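Soluble epoxide hydrolase (Bacillus megaterium, PDB 4INZ) is an enzyme of the alpha/beta hydrolase fold family, a single chain built round a mixed, mostly parallel eight-stranded sheet flanked by helices. Local coordinates at residues A[32-37]-A[64-69]; A[40-45]-A[98-103]; A[105-110]-A[130-135]. The protein carries 1 engineered substitution. All coordinates share one frame; numbering follows the deposited sequence.

How the contacts relate
All three contacts engage the central sheet, but at different depths. Contact 1 lies toward the side of the N-terminal strands, only partly buried, and is held by antiparallel backbone bonds plus a polar serine-histidine pair. Contact 2 is the buried one of the three: helix 89-102 rests on strand 40-44 through aliphatic side chains. Contact 3, partly buried, pairs two parallel strands further across the sheet. Strand 40-44 connects them, since its backbone bonds Val68 of contact 1 on one edge and Thr109 of contact 3 on the other. Polar ties also link the sites: Tyr105 OH meets His66 ND1, and Glu101 OE2 reaches Tyr130 OH.

Contact 1: A[32-37]-A[64-69]; sequences YISKGQ and DFHTVA
In the mixed central sheet of the alpha/beta hydrolase fold, this contact marks the change from antiparallel to parallel order: strand 28-36 runs against strand 66-70, whose other edge pairs in parallel with strand 40-44. The segments 32-36 and 66-69 make an angle of 168°. Ile33 with Ala69 and Lys35 with Thr67 are hydrogen-bonded pairs, with the non-hydrogen-bonded pair Ser34 and Val68 between them. Ile33 N donates to Ala69 O at 2.9 Å, and Ala69 N returns the bond to Ile33 O.

Lys35 O is gripped twice. Thr67 N comes nearly along the C=O axis at 2.8 Å, while Thr67 OG1 donates to the same Lys35 O from above the carbonyl plane at 3.1 Å. The threonine hydroxyl gets there by occupying the crowded position between its backbone N and carbonyl carbon (chi1 56°).

His66 has CG anti to the backbone N (chi1 -178°), which turns the edge of its ring to strand 28-36. Ser34 OG lies in the imidazole plane, 2.9 Å from His66 NE2, in a hydrogen bond that either group could donate. On the other nitrogen, ND1 bonds Tyr105 OH, so the ring is held at both nitrogens. Val68 CG2 sits 3.5 Å above one face of the His66 ring, offset toward its rim. Further along this side of the sheet, the Tyr32 ring crosses Val68 obliquely, with Tyr32 CD2 3.8 Å from Val68 CG1.

On the other side, Ile33 CB and Ala69 CB meet at 4.4 Å, and Ile58 of helix 55-61 packs on Lys35, Thr67 and Ala69. Lys35 NZ extends to Ser62 OG. Beyond Lys35, Gln37 N reaches Phe65 O in a weak bond of 3.1 Å.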
loop_
_atom_site.group_PDB
_atom_site.type_symbol
_atom_site.label_atom_id
_atom_site.label_comp_id
_atom_site.label_asym_id
_atom_site.label_seq_id
_atom_site.Cartn_x
_atom_site.Cartn_y
_atom_site.Cartn_z
ATOM N N TYR A 32 -4.745 -7.233 -12.654
ATOM C CA TYR A 32 -3.489 -6.478 -12.568
ATOM C C TYR A 32 -3.140 -5.798 -13.882
ATOM O O TYR A 32 -3.609 -6.210 -14.945
ATOM C CB TYR A 32 -2.321 -7.371 -12.125
ATOM C CG TYR A 32 -1.966 -8.492 -13.092
ATOM C CD1 TYR A 32 -2.530 -9.750 -12.958
ATOM C CD2 TYR A 32 -1.054 -8.294 -14.122
ATOM C CE1 TYR A 32 -2.210 -10.777 -13.819
ATOM C CE2 TYR A 32 -0.723 -9.327 -14.998
ATOM C CZ TYR A 32 -1.306 -10.566 -14.840
ATOM O OH TYR A 32 -0.999 -11.605 -15.700
ATOM N N ILE A 33 -2.329 -4.746 -13.793
ATOM C CA ILE A 33 -1.756 -4.081 -14.956
ATOM C C ILE A 33 -0.356 -4.617 -15.156
ATOM O O ILE A 33 0.393 -4.760 -14.189
ATOM C CB ILE A 33 -1.579 -2.569 -14.719
ATOM C CG1 ILE A 33 -2.901 -1.892 -14.401
ATOM C CG2 ILE A 33 -0.929 -1.911 -15.933
ATOM C CD1 ILE A 33 -2.719 -0.412 -14.114
ATOM N N SER A 34 0.007 -4.882 -16.409
ATOM C CA SER A 34 1.311 -5.441 -16.729
ATOM C C SER A 34 1.947 -4.692 -17.895
ATOM O O SER A 34 1.272 -4.370 -18.877
ATOM C CB SER A 34 1.168 -6.926 -17.073
ATOM O OG SER A 34 2.375 -7.463 -17.585
ATOM N N LYS A 35 3.243 -4.411 -17.775
ATOM C CA LYS A 35 4.005 -3.788 -18.854
ATOM C C LYS A 35 5.483 -4.164 -18.726
ATOM O O LYS A 35 5.950 -4.481 -17.639
ATOM C CB LYS A 35 3.826 -2.266 -18.823
ATOM C CG LYS A 35 4.262 -1.539 -20.087
ATOM C CD LYS A 35 3.983 -0.039 -19.974
ATOM C CE LYS A 35 4.297 0.700 -21.275
ATOM N NZ LYS A 35 5.752 0.670 -21.638
ATOM N N GLY A 36 6.212 -4.151 -19.835
ATOM C CA GLY A 36 7.638 -4.407 -19.791
ATOM C C GLY A 36 8.047 -5.864 -19.719
ATOM O O GLY A 36 7.264 -6.763 -20.013
ATOM N N GLN A 37 9.292 -6.089 -19.316
ATOM C CA GLN A 37 9.899 -7.412 -19.348
ATOM C C GLN A 37 11.152 -7.400 -18.485
ATOM O O GLN A 37 11.734 -6.340 -18.232
ATOM C CB GLN A 37 10.271 -7.788 -20.785
ATOM C CG GLN A 37 11.295 -6.853 -21.430
ATOM C CD GLN A 37 10.779 -5.431 -21.615
ATOM O OE1 GLN A 37 9.764 -5.208 -22.274
ATOM N NE2 GLN A 37 11.481 -4.462 -21.031
ATOM N N ASP A 64 12.974 -1.557 -18.352
ATOM C CA ASP A 64 14.046 -2.315 -17.716
ATOM C C ASP A 64 13.541 -3.427 -16.804
ATOM O O ASP A 64 14.305 -4.319 -16.420
ATOM C CB ASP A 64 14.964 -1.368 -16.934
ATOM C CG ASP A 64 15.723 -0.419 -17.840
ATOM O OD1 ASP A 64 16.758 -0.841 -18.389
ATOM O OD2 ASP A 64 15.287 0.742 -18.012
ATOM N N PHE A 65 12.256 -3.374 -16.470
ATOM C CA PHE A 65 11.644 -4.335 -15.558
ATOM C C PHE A 65 10.295 -4.800 -16.103
ATOM O O PHE A 65 9.674 -4.116 -16.916
ATOM C CB PHE A 65 11.383 -3.687 -14.194
ATOM C CG PHE A 65 12.628 -3.365 -13.407
ATOM C CD1 PHE A 65 13.233 -2.119 -13.510
ATOM C CD2 PHE A 65 13.170 -4.300 -12.533
ATOM C CE1 PHE A 65 14.379 -1.821 -12.772
ATOM C CE2 PHE A 65 14.312 -4.012 -11.789
ATOM C CZ PHE A 65 14.917 -2.773 -11.903
ATOM N N HIS A 66 9.839 -5.960 -15.641
ATOM C CA HIS A 66 8.458 -6.365 -15.840
ATOM C C HIS A 66 7.656 -5.730 -14.714
ATOM O O HIS A 66 7.644 -6.235 -13.588
ATOM C CB HIS A 66 8.318 -7.892 -15.791
ATOM C CG HIS A 66 6.926 -8.381 -16.045
ATOM N ND1 HIS A 66 6.539 -9.683 -15.806
ATOM C CD2 HIS A 66 5.826 -7.743 -16.516
ATOM C CE1 HIS A 66 5.264 -9.828 -16.122
ATOM N NE2 HIS A 66 4.807 -8.665 -16.556
ATOM N N THR A 67 7.002 -4.612 -15.015
ATOM C CA THR A 67 6.255 -3.875 -14.001
ATOM C C THR A 67 4.832 -4.404 -13.908
ATOM O O THR A 67 4.089 -4.373 -14.885
ATOM C CB THR A 67 6.211 -2.367 -14.317
ATOM O OG1 THR A 67 5.666 -2.173 -15.626
ATOM C CG2 THR A 67 7.612 -1.770 -14.261
ATOM N N VAL A 68 4.462 -4.888 -12.728
ATOM C CA VAL A 68 3.114 -5.391 -12.480
ATOM C C VAL A 68 2.493 -4.658 -11.297
ATOM O O VAL A 68 3.064 -4.638 -10.198
ATOM C CB VAL A 68 3.139 -6.916 -12.192
ATOM C CG1 VAL A 68 1.785 -7.402 -11.712
ATOM C CG2 VAL A 68 3.566 -7.685 -13.439
ATOM N N ALA A 69 1.339 -4.034 -11.522
ATOM C CA ALA A 69 0.610 -3.379 -10.437
ATOM C C ALA A 69 -0.681 -4.139 -10.160
ATOM O O ALA A 69 -1.561 -4.227 -11.018
ATOM C CB ALA A 69 0.317 -1.907 -10.784
#

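Contact 2: A[40-45]-A[98-103]; sequences LMLFLH and QVIEGL
Strand 40-44 and helix 98-102 run roughly antiparallel, at 147° between their N-to-C directions, with their axes 10.6 Å apart at closest approach. Five aliphatic side chains from the two segments meet between them. Leu40 and Leu42, two residues apart on the strand, both point toward the helix in nearly the same conformation, CG anti to the backbone N (chi1 178° and 177°), which carries the fork of two methyls out toward the helix.

Leu42 divides its fork between successive helix residues. Its CD2 touches Ile100 CG1 at 3.8 Å, the closest approach here, with the two side chains crossing obliquely, while its CD1 faces Val99 CG1 at 4.2 Å. Ile100 in turn serves both leucines: CG1, anti to its own carbonyl carbon, goes to Leu42, and the CG2 branch lies 4.3 Å from Leu40 CD2.

Leu103 crosses Leu40 at about a right angle and sets a single methyl against both tips of the fork. Leu103 CD1 is 4.0 Å from Leu40 CD1 and 4.1 Å from Leu40 CD2. The bond from Leu103 N to Val99 O, 2.9 Å long, ties its backbone to the helix.

In the fold, helix 89-102 is the connection of a beta-alpha-beta crossover from strand 66-70 to the parallel strand 108-112, and strand 40-44 lies between those two in the sheet. Val68 of strand 66-70 packs against Leu40, Leu42 and Leu103, and Cys108 of strand 108-112 against Leu40 and Ile100, while Val99 and Leu103 also reach strand 20-25 at Val25 and Ile23.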
loop_
_atom_site.group_PDB
_atom_site.type_symbol
_atom_site.label_atom_id
_atom_site.label_comp_id
_atom_site.label_asym_id
_atom_site.label_seq_id
_atom_site.Cartn_x
_atom_site.Cartn_y
_atom_site.Cartn_z
ATOM N N LEU A 40 10.875 -8.969 -12.052
ATOM C CA LEU A 40 9.565 -8.489 -11.626
ATOM C C LEU A 40 9.672 -7.328 -10.643
ATOM O O LEU A 40 10.360 -7.422 -9.624
ATOM C CB LEU A 40 8.772 -9.626 -10.982
ATOM C CG LEU A 40 7.382 -9.309 -10.434
ATOM C CD1 LEU A 40 6.450 -8.856 -11.560
ATOM C CD2 LEU A 40 6.822 -10.540 -9.716
ATOM N N MET A 41 8.986 -6.237 -10.971
ATOM C CA MET A 41 8.757 -5.147 -10.036
ATOM C C MET A 41 7.253 -5.121 -9.769
ATOM O O MET A 41 6.458 -4.749 -10.638
ATOM C CB MET A 41 9.243 -3.814 -10.608
ATOM C CG MET A 41 9.150 -2.652 -9.621
ATOM S SD MET A 41 9.805 -1.120 -10.307
ATOM C CE MET A 41 11.574 -1.460 -10.238
ATOM N N LEU A 42 6.872 -5.554 -8.573
ATOM C CA LEU A 42 5.468 -5.713 -8.208
ATOM C C LEU A 42 5.036 -4.583 -7.281
ATOM O O LEU A 42 5.652 -4.370 -6.236
ATOM C CB LEU A 42 5.276 -7.062 -7.517
ATOM C CG LEU A 42 3.883 -7.406 -6.995
ATOM C CD1 LEU A 42 2.883 -7.464 -8.146
ATOM C CD2 LEU A 42 3.920 -8.744 -6.249
ATOM N N PHE A 43 3.988 -3.861 -7.677
ATOM C CA PHE A 43 3.508 -2.680 -6.949
ATOM C C PHE A 43 2.204 -2.997 -6.225
ATOM O O PHE A 43 1.267 -3.539 -6.832
ATOM C CB PHE A 43 3.207 -1.525 -7.918
ATOM C CG PHE A 43 4.388 -1.045 -8.712
ATOM C CD1 PHE A 43 4.766 -1.695 -9.885
ATOM C CD2 PHE A 43 5.083 0.095 -8.322
ATOM C CE1 PHE A 43 5.840 -1.242 -10.632
ATOM C CE2 PHE A 43 6.166 0.563 -9.064
ATOM C CZ PHE A 43 6.541 -0.101 -10.225
ATOM N N LEU A 44 2.134 -2.628 -4.948
ATOM C CA LEU A 44 0.942 -2.831 -4.129
ATOM C C LEU A 44 0.419 -1.504 -3.592
ATOM O O LEU A 44 1.082 -0.844 -2.773
ATOM C CB LEU A 44 1.264 -3.730 -2.931
ATOM C CG LEU A 44 1.951 -5.069 -3.202
ATOM C CD1 LEU A 44 2.078 -5.840 -1.900
ATOM C CD2 LEU A 44 1.178 -5.883 -4.236
ATOM N N HIS A 45 -0.774 -1.129 -4.045
ATOM C CA HIS A 45 -1.446 0.086 -3.609
ATOM C C HIS A 45 -2.104 -0.110 -2.255
ATOM O O HIS A 45 -2.040 -1.196 -1.661
ATOM C CB HIS A 45 -2.540 0.446 -4.614
ATOM C CG HIS A 45 -3.687 -0.517 -4.596
ATOM N ND1 HIS A 45 -4.749 -0.389 -3.727
ATOM C CD2 HIS A 45 -3.912 -1.648 -5.306
ATOM C CE1 HIS A 45 -5.589 -1.393 -3.916
ATOM N NE2 HIS A 45 -5.103 -2.172 -4.867
ATOM N N GLN A 98 1.490 -16.043 -3.970
ATOM C CA GLN A 98 1.025 -16.772 -5.149
ATOM C C GLN A 98 1.090 -15.921 -6.418
ATOM O O GLN A 98 1.280 -16.444 -7.510
ATOM C CB GLN A 98 -0.394 -17.321 -4.942
ATOM C CG GLN A 98 -0.515 -18.389 -3.865
ATOM C CD GLN A 98 -1.809 -19.187 -3.980
ATOM O OE1 GLN A 98 -2.428 -19.238 -5.042
ATOM N NE2 GLN A 98 -2.227 -19.804 -2.881
ATOM N N VAL A 99 0.930 -14.610 -6.281
ATOM C CA VAL A 99 1.041 -13.733 -7.437
ATOM C C VAL A 99 2.452 -13.768 -8.018
ATOM O O VAL A 99 2.635 -13.879 -9.234
ATOM C CB VAL A 99 0.655 -12.287 -7.089
ATOM C CG1 VAL A 99 1.142 -11.334 -8.173
ATOM C CG2 VAL A 99 -0.857 -12.188 -6.897
ATOM N N ILE A 100 3.448 -13.678 -7.146
ATOM C CA ILE A 100 4.846 -13.714 -7.574
ATOM C C ILE A 100 5.158 -15.024 -8.300
ATOM O O ILE A 100 5.756 -15.031 -9.382
ATOM C CB ILE A 100 5.805 -13.506 -6.375
ATOM C CG1 ILE A 100 5.602 -12.107 -5.784
ATOM C CG2 ILE A 100 7.253 -13.697 -6.800
ATOM C CD1 ILE A 100 6.332 -11.871 -4.472
ATOM N N GLU A 101 4.730 -16.132 -7.714
ATOM C CA GLU A 101 4.946 -17.432 -8.335
ATOM C C GLU A 101 4.082 -17.612 -9.576
ATOM O O GLU A 101 4.521 -18.193 -10.570
ATOM C CB GLU A 101 4.677 -18.554 -7.341
ATOM C CG GLU A 101 5.676 -18.614 -6.210
ATOM C CD GLU A 101 5.678 -19.959 -5.522
ATOM O OE1 GLU A 101 4.791 -20.782 -5.834
ATOM O OE2 GLU A 101 6.570 -20.191 -4.680
ATOM N N GLY A 102 2.849 -17.118 -9.515
ATOM C CA GLY A 102 1.925 -17.257 -10.625
ATOM C C GLY A 102 2.434 -16.563 -11.874
ATOM O O GLY A 102 2.203 -17.023 -12.996
ATOM N N LEU A 103 3.129 -15.448 -11.673
ATOM C CA LEU A 103 3.691 -14.672 -12.773
ATOM C C LEU A 103 4.966 -15.302 -13.319
ATOM O O LEU A 103 5.486 -14.872 -14.350
ATOM C CB LEU A 103 3.973 -13.242 -12.316
ATOM C CG LEU A 103 2.736 -12.397 -12.023
ATOM C CD1 LEU A 103 3.136 -11.085 -11.376
ATOM C CD2 LEU A 103 1.941 -12.154 -13.305
#

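Contact 3: A[105-110]-A[130-135]; sequences YSSCTL and YVQKLI
Leu110 leaves strand 108-112 with CG anti to its backbone N (chi1 -168°). Its CB is met from two directions, by Val131 CG1 and by Leu134 CD1, each 4.0 Å from Leu110 CB. CG stays close to the same Leu134 methyl, and at the tip Leu110 CD2 lies 4.1 Å from Leu134 CD1, while CD1 turns to Leu42 O on the neighbouring strand. Leu110 and Leu134 thus run side by side and point the same way, beneath Phe123 and Trp121 of helix 115-126.

That helix joins the two strands as a beta-alpha-beta unit, and strand 108-112 is the one that in alpha/beta hydrolases usually leads into the nucleophile elbow. Parallel pairing clamps Leu110 from both ends: Leu110 N donates to Lys133 O at 2.9 Å, and Ile135 N to Leu110 O at 2.8 Å with an almost straight N-H (174°). Two residues earlier on strand 108-112, Cys108 O accepts a 2.8 Å bond from Gln132 N, just where strand 131-137 turns a corner. Cys108 N, in contrast, approaches Tyr130 O from above the carbonyl plane, at 2.9 Å.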
loop_
_atom_site.group_PDB
_atom_site.type_symbol
_atom_site.label_atom_id
_atom_site.label_comp_id
_atom_site.label_asym_id
_atom_site.label_seq_id
_atom_site.Cartn_x
_atom_site.Cartn_y
_atom_site.Cartn_z
ATOM N N TYR A 105 7.843 -16.044 -11.266
ATOM C CA TYR A 105 9.037 -15.582 -10.556
ATOM C C TYR A 105 9.237 -16.264 -9.201
ATOM O O TYR A 105 8.292 -16.799 -8.617
ATOM C CB TYR A 105 8.976 -14.064 -10.365
ATOM C CG TYR A 105 8.924 -13.309 -11.667
ATOM C CD1 TYR A 105 7.710 -13.002 -12.263
ATOM C CD2 TYR A 105 10.090 -12.915 -12.308
ATOM C CE1 TYR A 105 7.657 -12.312 -13.456
ATOM C CE2 TYR A 105 10.046 -12.225 -13.502
ATOM C CZ TYR A 105 8.828 -11.925 -14.071
ATOM O OH TYR A 105 8.782 -11.236 -15.262
ATOM N N SER A 106 10.477 -16.241 -8.714
ATOM C CA SER A 106 10.795 -16.722 -7.370
ATOM C C SER A 106 11.126 -15.553 -6.437
ATOM O O SER A 106 11.255 -15.728 -5.226
ATOM C CB SER A 106 11.955 -17.723 -7.407
ATOM O OG SER A 106 13.129 -17.137 -7.945
ATOM N N SER A 107 11.265 -14.361 -7.008
ATOM C CA SER A 107 11.449 -13.158 -6.205
ATOM C C SER A 107 11.163 -11.922 -7.041
ATOM O O SER A 107 10.984 -12.013 -8.257
ATOM C CB SER A 107 12.864 -13.087 -5.623
ATOM O OG SER A 107 13.836 -12.964 -6.649
ATOM N N CYS A 108 11.129 -10.766 -6.384
ATOM C CA CYS A 108 10.803 -9.525 -7.058
ATOM C C CYS A 108 11.370 -8.322 -6.317
ATOM O O CYS A 108 11.859 -8.436 -5.194
ATOM C CB CYS A 108 9.283 -9.369 -7.161
ATOM S SG CYS A 108 8.428 -9.067 -5.575
ATOM N N THR A 109 11.308 -7.168 -6.966
ATOM C CA THR A 109 11.450 -5.900 -6.276
ATOM C C THR A 109 10.030 -5.533 -5.904
ATOM O O THR A 109 9.169 -5.471 -6.782
ATOM C CB THR A 109 12.025 -4.836 -7.205
ATOM O OG1 THR A 109 13.362 -5.212 -7.566
ATOM C CG2 THR A 109 12.052 -3.470 -6.514
ATOM N N LEU A 110 9.780 -5.329 -4.608
ATOM C CA LEU A 110 8.435 -5.063 -4.107
ATOM C C LEU A 110 8.268 -3.580 -3.757
ATOM O O LEU A 110 9.038 -3.028 -2.964
ATOM C CB LEU A 110 8.157 -5.932 -2.878
ATOM C CG LEU A 110 6.705 -5.999 -2.405
ATOM C CD1 LEU A 110 5.835 -6.622 -3.485
ATOM C CD2 LEU A 110 6.597 -6.792 -1.101
ATOM N N TYR A 130 11.603 -13.949 -1.144
ATOM C CA TYR A 130 10.782 -13.577 -2.289
ATOM C C TYR A 130 11.004 -12.112 -2.658
ATOM O O TYR A 130 10.507 -11.644 -3.681
ATOM C CB TYR A 130 9.302 -13.776 -1.973
ATOM C CG TYR A 130 8.775 -15.189 -2.133
ATOM C CD1 TYR A 130 7.988 -15.541 -3.228
ATOM C CD2 TYR A 130 9.038 -16.161 -1.179
ATOM C CE1 TYR A 130 7.486 -16.830 -3.371
ATOM C CE2 TYR A 130 8.541 -17.446 -1.311
ATOM C CZ TYR A 130 7.770 -17.777 -2.410
ATOM O OH TYR A 130 7.279 -19.063 -2.533
ATOM N N VAL A 131 11.743 -11.390 -1.821
ATOM C CA VAL A 131 11.917 -9.951 -2.008
ATOM C C VAL A 131 13.386 -9.546 -2.177
ATOM O O VAL A 131 14.137 -9.487 -1.205
ATOM C CB VAL A 131 11.295 -9.162 -0.839
ATOM C CG1 VAL A 131 11.337 -7.665 -1.124
ATOM C CG2 VAL A 131 9.864 -9.614 -0.599
ATOM N N GLN A 132 13.788 -9.263 -3.413
ATOM C CA GLN A 132 15.154 -8.826 -3.688
ATOM C C GLN A 132 15.440 -7.487 -3.019
ATOM O O GLN A 132 16.467 -7.302 -2.357
ATOM C CB GLN A 132 15.372 -8.686 -5.191
ATOM C CG GLN A 132 15.088 -9.946 -5.981
ATOM C CD GLN A 132 15.089 -9.688 -7.468
ATOM O OE1 GLN A 132 14.950 -10.609 -8.270
ATOM N NE2 GLN A 132 15.246 -8.424 -7.848
ATOM N N LYS A 133 14.525 -6.548 -3.221
ATOM C CA LYS A 133 14.624 -5.226 -2.625
ATOM C C LYS A 133 13.215 -4.733 -2.359
ATOM O O LYS A 133 12.277 -5.096 -3.077
ATOM C CB LYS A 133 15.324 -4.245 -3.569
ATOM C CG LYS A 133 16.769 -4.577 -3.913
ATOM C CD LYS A 133 17.396 -3.414 -4.671
ATOM C CE LYS A 133 18.881 -3.613 -4.880
ATOM N NZ LYS A 133 19.133 -4.668 -5.871
ATOM N N LEU A 134 13.074 -3.897 -1.336
ATOM C CA LEU A 134 11.783 -3.337 -0.962
ATOM C C LEU A 134 11.814 -1.821 -1.073
ATOM O O LEU A 134 12.730 -1.175 -0.554
ATOM C CB LEU A 134 11.427 -3.740 0.470
ATOM C CG LEU A 134 10.140 -3.144 1.038
ATOM C CD1 LEU A 134 8.931 -3.724 0.315
ATOM C CD2 LEU A 134 10.050 -3.398 2.553
ATOM N N ILE A 135 10.819 -1.259 -1.759
ATOM C CA ILE A 135 10.656 0.185 -1.823
ATOM C C ILE A 135 9.321 0.520 -1.183
ATOM O O ILE A 135 8.265 0.123 -1.686
ATOM C CB ILE A 135 10.681 0.696 -3.273
ATOM C CG1 ILE A 135 11.990 0.285 -3.954
ATOM C CG2 ILE A 135 10.489 2.211 -3.306
ATOM C CD1 ILE A 135 12.100 0.724 -5.409
#